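Local coordinates for protein acyl-CoA dehydrogenase (Mycobacterium thermoresistibile, PDB 3NF4) that binds FAD and, as an acyl-CoA dehydrogenase, probably catalyses the flavin-dependent alpha,beta-dehydrogenation of acyl-CoA thioesters, at residues Arg187-Phe192 with Gln238-Ala243; His106-Phe111 with Arg231-Glu236; Cys149-Thr154 with Leu178-Gly183. All coordinates share one frame; numbering follows the deposited sequence.

Interaction 1 of 3, residues Arg187-Phe192 with Gln238-Ala243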
# COMPACT_ATOMS: atom_id res chain seq x y z
N ARG A 187 -12.13 -19.37 -34.37
CA ARG A 187 -12.33 -20.78 -34.14
C ARG A 187 -11.31 -21.53 -35.01
O ARG A 187 -11.64 -22.54 -35.62
CB ARG A 187 -13.77 -21.19 -34.51
N GLY A 188 -10.08 -21.02 -35.06
CA GLY A 188 -9.02 -21.61 -35.87
C GLY A 188 -7.99 -22.47 -35.14
O GLY A 188 -6.96 -22.80 -35.72
N VAL A 189 -8.27 -22.84 -33.88
CA VAL A 189 -7.28 -23.49 -33.00
C VAL A 189 -7.71 -24.91 -32.55
O VAL A 189 -8.88 -25.14 -32.27
CB VAL A 189 -6.95 -22.59 -31.75
CG1 VAL A 189 -5.86 -23.20 -30.89
CG2 VAL A 189 -6.55 -21.18 -32.18
N SER A 190 -6.75 -25.83 -32.47
CA SER A 190 -7.02 -27.21 -32.05
C SER A 190 -6.01 -27.71 -31.02
O SER A 190 -4.89 -27.21 -30.95
CB SER A 190 -7.04 -28.17 -33.26
OG SER A 190 -8.14 -27.93 -34.14
N CYS A 191 -6.43 -28.72 -30.25
CA CYS A 191 -5.64 -29.36 -29.20
C CYS A 191 -5.09 -30.76 -29.62
O CYS A 191 -5.78 -31.52 -30.30
CB CYS A 191 -6.49 -29.47 -27.94
SG CYS A 191 -5.68 -30.16 -26.49
N PHE A 192 -3.87 -31.09 -29.19
CA PHE A 192 -3.18 -32.35 -29.55
C PHE A 192 -2.46 -33.01 -28.39
O PHE A 192 -1.79 -32.34 -27.61
CB PHE A 192 -2.14 -32.09 -30.66
CG PHE A 192 -2.73 -31.75 -31.98
CD1 PHE A 192 -3.10 -32.76 -32.87
CD2 PHE A 192 -2.93 -30.43 -32.34
CE1 PHE A 192 -3.67 -32.45 -34.09
CE2 PHE A 192 -3.50 -30.11 -33.56
CZ PHE A 192 -3.87 -31.12 -34.44
N GLN A 238 -11.83 -26.42 -31.83
CA GLN A 238 -12.36 -26.37 -30.47
C GLN A 238 -11.33 -25.88 -29.43
O GLN A 238 -11.70 -25.55 -28.31
CB GLN A 238 -12.94 -27.73 -30.06
CG GLN A 238 -14.13 -27.62 -29.08
CD GLN A 238 -14.57 -28.95 -28.46
OE1 GLN A 238 -14.28 -30.03 -28.97
NE2 GLN A 238 -15.28 -28.86 -27.34
N GLY A 239 -10.06 -25.82 -29.83
CA GLY A 239 -8.92 -25.47 -28.96
C GLY A 239 -9.01 -24.32 -27.95
O GLY A 239 -8.63 -24.49 -26.79
N LEU A 240 -9.48 -23.15 -28.38
CA LEU A 240 -9.55 -22.00 -27.47
C LEU A 240 -10.56 -22.22 -26.36
O LEU A 240 -10.36 -21.74 -25.25
CB LEU A 240 -9.83 -20.68 -28.21
CG LEU A 240 -8.67 -20.03 -28.99
CD1 LEU A 240 -9.17 -18.82 -29.77
CD2 LEU A 240 -7.45 -19.65 -28.15
N GLN A 241 -11.63 -22.97 -26.67
CA GLN A 241 -12.61 -23.37 -25.66
C GLN A 241 -12.01 -24.37 -24.66
O GLN A 241 -12.32 -24.33 -23.45
CB GLN A 241 -13.89 -23.93 -26.31
CG GLN A 241 -14.95 -24.47 -25.31
CD GLN A 241 -16.13 -25.20 -25.99
OE1 GLN A 241 -16.10 -25.54 -27.19
NE2 GLN A 241 -17.18 -25.45 -25.21
N ILE A 242 -11.16 -25.26 -25.15
CA ILE A 242 -10.44 -26.18 -24.26
C ILE A 242 -9.47 -25.42 -23.32
O ILE A 242 -9.46 -25.66 -22.11
CB ILE A 242 -9.71 -27.29 -25.03
CG1 ILE A 242 -10.71 -28.16 -25.79
CG2 ILE A 242 -8.89 -28.16 -24.08
CD1 ILE A 242 -10.08 -29.32 -26.59
N ALA A 243 -8.67 -24.52 -23.89
CA ALA A 243 -7.69 -23.77 -23.10
C ALA A 243 -8.36 -22.88 -22.07
O ALA A 243 -7.86 -22.74 -20.97
CB ALA A 243 -6.76 -22.96 -23.99

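Interaction 2 of 3, residues His106-Phe111 with Arg231-Glu236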
# COMPACT_ATOMS: atom_id res chain seq x y z
N HIS A 106 -5.95 -32.58 -18.33
CA HIS A 106 -7.32 -32.01 -18.28
C HIS A 106 -8.12 -32.02 -19.61
O HIS A 106 -9.31 -32.35 -19.59
CB HIS A 106 -7.32 -30.62 -17.60
CG HIS A 106 -8.56 -29.81 -17.83
ND1 HIS A 106 -9.54 -29.66 -16.87
CD2 HIS A 106 -8.98 -29.08 -18.90
CE1 HIS A 106 -10.50 -28.88 -17.33
NE2 HIS A 106 -10.19 -28.53 -18.57
N PRO A 107 -7.50 -31.64 -20.74
CA PRO A 107 -8.21 -31.72 -22.03
C PRO A 107 -8.72 -33.13 -22.41
O PRO A 107 -9.82 -33.25 -22.96
CB PRO A 107 -7.16 -31.27 -23.04
CG PRO A 107 -6.26 -30.44 -22.28
CD PRO A 107 -6.17 -31.06 -20.92
N LEU A 108 -7.95 -34.18 -22.13
CA LEU A 108 -8.37 -35.54 -22.49
C LEU A 108 -9.54 -35.98 -21.60
O LEU A 108 -10.51 -36.56 -22.10
CB LEU A 108 -7.20 -36.53 -22.41
CG LEU A 108 -7.40 -38.03 -22.66
CD1 LEU A 108 -8.15 -38.31 -23.98
CD2 LEU A 108 -6.06 -38.81 -22.63
N LEU A 109 -9.44 -35.68 -20.31
CA LEU A 109 -10.44 -36.08 -19.34
C LEU A 109 -11.82 -35.45 -19.57
O LEU A 109 -12.84 -36.11 -19.34
CB LEU A 109 -9.96 -35.78 -17.92
CG LEU A 109 -10.97 -36.08 -16.80
CD1 LEU A 109 -11.03 -37.57 -16.46
CD2 LEU A 109 -10.67 -35.23 -15.56
N VAL A 110 -11.87 -34.19 -20.01
CA VAL A 110 -13.16 -33.50 -20.16
C VAL A 110 -13.69 -33.49 -21.61
O VAL A 110 -14.90 -33.42 -21.82
CB VAL A 110 -13.14 -32.07 -19.53
CG1 VAL A 110 -14.41 -31.29 -19.85
CG2 VAL A 110 -12.95 -32.15 -18.02
N PHE A 111 -12.80 -33.61 -22.59
CA PHE A 111 -13.21 -33.43 -23.98
C PHE A 111 -13.04 -34.63 -24.91
O PHE A 111 -13.63 -34.65 -26.00
CB PHE A 111 -12.53 -32.21 -24.58
CG PHE A 111 -12.72 -30.96 -23.77
CD1 PHE A 111 -11.87 -30.66 -22.71
CD2 PHE A 111 -13.76 -30.08 -24.06
CE1 PHE A 111 -12.05 -29.52 -21.96
CE2 PHE A 111 -13.94 -28.94 -23.31
CZ PHE A 111 -13.08 -28.66 -22.27
N ARG A 231 -4.99 -38.33 -32.61
CA ARG A 231 -4.34 -37.68 -31.47
C ARG A 231 -4.99 -36.34 -31.12
O ARG A 231 -4.71 -35.78 -30.07
CB ARG A 231 -2.85 -37.43 -31.73
CG ARG A 231 -1.96 -38.66 -31.77
CD ARG A 231 -1.46 -38.99 -30.39
NE ARG A 231 -0.42 -40.01 -30.37
CZ ARG A 231 0.17 -40.43 -29.26
NH1 ARG A 231 -0.16 -39.92 -28.08
NH2 ARG A 231 1.10 -41.37 -29.33
N ARG A 232 -5.81 -35.82 -32.03
CA ARG A 232 -6.55 -34.57 -31.80
C ARG A 232 -7.55 -34.75 -30.66
O ARG A 232 -8.29 -35.73 -30.64
CB ARG A 232 -7.28 -34.12 -33.08
CG ARG A 232 -7.99 -32.79 -32.93
CD ARG A 232 -8.70 -32.38 -34.20
NE ARG A 232 -9.99 -33.04 -34.36
CZ ARG A 232 -10.46 -33.50 -35.52
NH1 ARG A 232 -9.74 -33.40 -36.63
NH2 ARG A 232 -11.66 -34.08 -35.56
N ILE A 233 -7.54 -33.82 -29.70
CA ILE A 233 -8.48 -33.85 -28.58
C ILE A 233 -9.63 -32.89 -28.90
O ILE A 233 -9.40 -31.69 -29.12
CB ILE A 233 -7.81 -33.51 -27.23
CG1 ILE A 233 -6.53 -34.33 -27.01
CG2 ILE A 233 -8.77 -33.74 -26.06
CD1 ILE A 233 -6.74 -35.84 -26.84
N GLY A 234 -10.84 -33.43 -28.98
CA GLY A 234 -12.02 -32.65 -29.33
C GLY A 234 -12.12 -32.36 -30.82
O GLY A 234 -11.33 -32.86 -31.61
N GLU A 235 -13.09 -31.53 -31.18
CA GLU A 235 -13.37 -31.21 -32.58
C GLU A 235 -12.36 -30.20 -33.15
O GLU A 235 -11.71 -29.46 -32.41
CB GLU A 235 -14.80 -30.69 -32.74
N GLU A 236 -12.23 -30.20 -34.48
CA GLU A 236 -11.35 -29.27 -35.18
C GLU A 236 -11.87 -27.83 -35.02
O GLU A 236 -12.99 -27.51 -35.43
CB GLU A 236 -11.23 -29.67 -36.66
CG GLU A 236 -10.05 -29.05 -37.42
CD GLU A 236 -9.98 -29.50 -38.88
OE1 GLU A 236 -11.03 -29.48 -39.57
OE2 GLU A 236 -8.88 -29.86 -39.34

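Interaction 3 of 3, residues Cys149-Thr154 with Leu178-Gly183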
# COMPACT_ATOMS: atom_id res chain seq x y z
N CYS A 149 1.92 -21.35 -34.26
CA CYS A 149 2.41 -22.70 -34.56
C CYS A 149 1.38 -23.37 -35.48
O CYS A 149 0.18 -23.42 -35.17
CB CYS A 149 2.63 -23.51 -33.28
SG CYS A 149 3.71 -25.00 -33.44
N ALA A 150 1.85 -23.84 -36.63
CA ALA A 150 0.94 -24.34 -37.66
C ALA A 150 0.74 -25.86 -37.63
O ALA A 150 1.71 -26.62 -37.60
CB ALA A 150 1.38 -23.86 -39.05
N ALA A 151 -0.51 -26.29 -37.61
CA ALA A 151 -0.87 -27.69 -37.83
C ALA A 151 -1.77 -27.80 -39.06
O ALA A 151 -2.95 -27.44 -39.03
CB ALA A 151 -1.56 -28.28 -36.62
N THR A 152 -1.20 -28.29 -40.16
CA THR A 152 -1.92 -28.36 -41.43
C THR A 152 -2.29 -29.80 -41.82
O THR A 152 -1.46 -30.71 -41.74
CB THR A 152 -1.20 -27.54 -42.56
OG1 THR A 152 -1.58 -28.04 -43.84
CG2 THR A 152 0.33 -27.58 -42.42
N PRO A 153 -3.57 -30.02 -42.22
CA PRO A 153 -4.12 -31.37 -42.40
C PRO A 153 -3.49 -32.14 -43.56
O PRO A 153 -3.26 -31.57 -44.63
CB PRO A 153 -5.61 -31.12 -42.68
CG PRO A 153 -5.63 -29.77 -43.32
CD PRO A 153 -4.54 -28.98 -42.61
N THR A 154 -3.21 -33.41 -43.31
CA THR A 154 -2.70 -34.33 -44.33
C THR A 154 -3.62 -35.55 -44.41
O THR A 154 -4.63 -35.61 -43.68
CB THR A 154 -1.25 -34.81 -44.02
OG1 THR A 154 -1.25 -35.69 -42.88
CG2 THR A 154 -0.30 -33.62 -43.76
N LEU A 178 -0.50 -29.95 -26.54
CA LEU A 178 -0.16 -28.90 -27.51
C LEU A 178 -1.37 -28.11 -28.05
O LEU A 178 -2.45 -28.68 -28.24
CB LEU A 178 0.56 -29.55 -28.70
CG LEU A 178 0.97 -28.70 -29.92
CD1 LEU A 178 2.01 -27.59 -29.56
CD2 LEU A 178 1.47 -29.60 -31.06
N PHE A 179 -1.17 -26.82 -28.32
CA PHE A 179 -2.17 -26.00 -29.01
C PHE A 179 -1.60 -25.41 -30.30
O PHE A 179 -0.65 -24.63 -30.25
CB PHE A 179 -2.71 -24.89 -28.09
CG PHE A 179 -3.49 -25.42 -26.90
CD1 PHE A 179 -4.86 -25.65 -26.99
CD2 PHE A 179 -2.84 -25.71 -25.70
CE1 PHE A 179 -5.58 -26.15 -25.90
CE2 PHE A 179 -3.55 -26.21 -24.61
CZ PHE A 179 -4.93 -26.43 -24.71
N ALA A 180 -2.16 -25.79 -31.46
CA ALA A 180 -1.67 -25.27 -32.76
C ALA A 180 -2.77 -24.81 -33.71
O ALA A 180 -3.93 -25.19 -33.56
CB ALA A 180 -0.77 -26.28 -33.45
N ARG A 181 -2.39 -23.98 -34.69
CA ARG A 181 -3.33 -23.32 -35.60
C ARG A 181 -3.71 -24.16 -36.84
O ARG A 181 -2.85 -24.62 -37.57
CB ARG A 181 -2.80 -21.95 -36.02
CG ARG A 181 -3.79 -21.12 -36.84
CD ARG A 181 -3.45 -19.62 -36.90
NE ARG A 181 -3.66 -18.90 -35.63
CZ ARG A 181 -4.85 -18.58 -35.11
NH1 ARG A 181 -5.99 -18.93 -35.72
NH2 ARG A 181 -4.90 -17.92 -33.96
N THR A 182 -5.01 -24.34 -37.04
CA THR A 182 -5.56 -25.10 -38.17
C THR A 182 -6.28 -24.19 -39.18
O THR A 182 -6.42 -24.56 -40.35
CB THR A 182 -6.54 -26.21 -37.70
OG1 THR A 182 -7.48 -25.66 -36.77
CG2 THR A 182 -5.78 -27.35 -37.04
N GLY A 183 -6.73 -23.02 -38.73
CA GLY A 183 -7.36 -22.00 -39.59
C GLY A 183 -7.15 -20.58 -39.07
O GLY A 183 -7.97 -19.68 -39.29

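Interaction 1 of 3, residues Arg187-Phe192 with Gln238-Ala243
Strand 189-192 passes helix 239-243 with the axes 6.8 Å apart and the chain directions 61° from each other, S190 and G239 being nearest by their CA atoms. One backbone bond joins the two: G239 N donates to V189 O at 2.8 Å, with the amide well above the carbonyl plane and the bond bent to 136° at the hydrogen. G239, without a side chain, lies with its CA 4.0 Å from the CA of S190, and the two backbones thus come close enough for the N-H to reach V189 O. Apolar contacts flank this close approach. V189 CG2, anti to its own carbonyl carbon (chi1 of CG1 -175°), meets L240 CG at 4.0 Å, the two side chains crossing at about a right angle. Two residues further along the strand, the CB of C191 takes the CD1 tip of I242 at 3.8 Å. S190 points the other way, and its OG is bonded by the amide of G237. P107 and F111 of helix 106-111 also pack on I242. The contact is strand-on-helix packing, with G239 at the closest approach, joining the beta domain of the acyl-CoA dehydrogenase fold to the C-terminal helical region.

Interaction 2 of 3, residues His106-Phe111 with Arg231-Glu236
Helix 106-111 lies against the short, weakly bonded strand 232-233 and the turn after it, with CA atoms 6.3 Å apart at L108 and I233 and 5.5 Å apart at F111 and G234. I233 points at the helix and carries most of the contact through two branches. Its CG2, anti to the backbone N, lies 3.3 Å from P107 O, an oxygen that also accepts the helical bond from F111 N; the same methyl packs on the CB atoms of P107 and F111. The other branch ends in CD1, which touches L108 CD1 at 4.0 Å, the two side chains crossing at about a right angle. F111 contributes its CB here, while its ring leads away and packs with Q238, I242 and S245. Beyond I233 the chain turns at G234, whose positive phi of 77° suits glycine. R232 NE bonds G234 O at 3.1 Å in the plane of both the guanidinium and the carbonyl, which ties the turn back to strand 232-233; NH1 is hydrogen-bonded to Y158 OH. This is apolar helix-on-sheet packing, with a helix of the N-terminal domain of the acyl-CoA dehydrogenase fold set against an outermost strand of the beta domain.

Interaction 3 of 3, residues Cys149-Thr154 with Leu178-Gly183
With chi1 at 49°, T182 holds OG1 between its backbone N and carbonyl carbon and sets CG2 anti to the carbonyl carbon, which brings that methyl to 3.5 Å from A151 O, while OG1 is engaged by G188 O. R181 touches with its CB, 3.4 Å from C149 O; the rest of its side chain bends at chi3 and leads away, with NE bonded to L147 O. The backbones form a single bridge at A150 and R181. R181 N donates to C149 O at 2.7 Å, almost straight and nearly in line with the carbonyl, and A151 N returns a bond to R181 O at 2.9 Å, tilted 30° from the carbonyl plane. R181 is thus held through both its N and its O. Beside the bridge the CB of A180 packs on that of A151 at 3.8 Å and lies 3.5 Å from C149 O. Since the strands cross at -68°, pairing stops after this short meeting. Strand 150-154 continues into the antiparallel sheet through backbone bonds of A150 and T152 to strand 157-168, whereas strand 175-181 runs between strands 131-134 and 189-195 of the mixed sheet. F192 of strand 189-195 reaches A151, and Y222 of strand 217-228 packs on both C149 and L178, where the two sheets of the middle domain come together.

Overall arrangement
The three contacts lie on the same side of the chain's centre and share the mixed sheet. Interactions 1 and 2 have centres about 9 Å apart, interactions 1 and 3 about 10 Å, and interactions 2 and 3 about 15 Å. Strand 189-195 is central: C191 O pairs with I233 N of interaction 2, while F192 O and G188 O accept from L178 N and T182 N of interaction 3. Along the chain, interaction 3 closes before interaction 1 opens and is nested within the loop closed by interaction 2, whose segments alternate with those of interaction 1. The N-terminal, middle and C-terminal regions thus meet around one sheet, each contact placing a side chain about 12 Å from FAD.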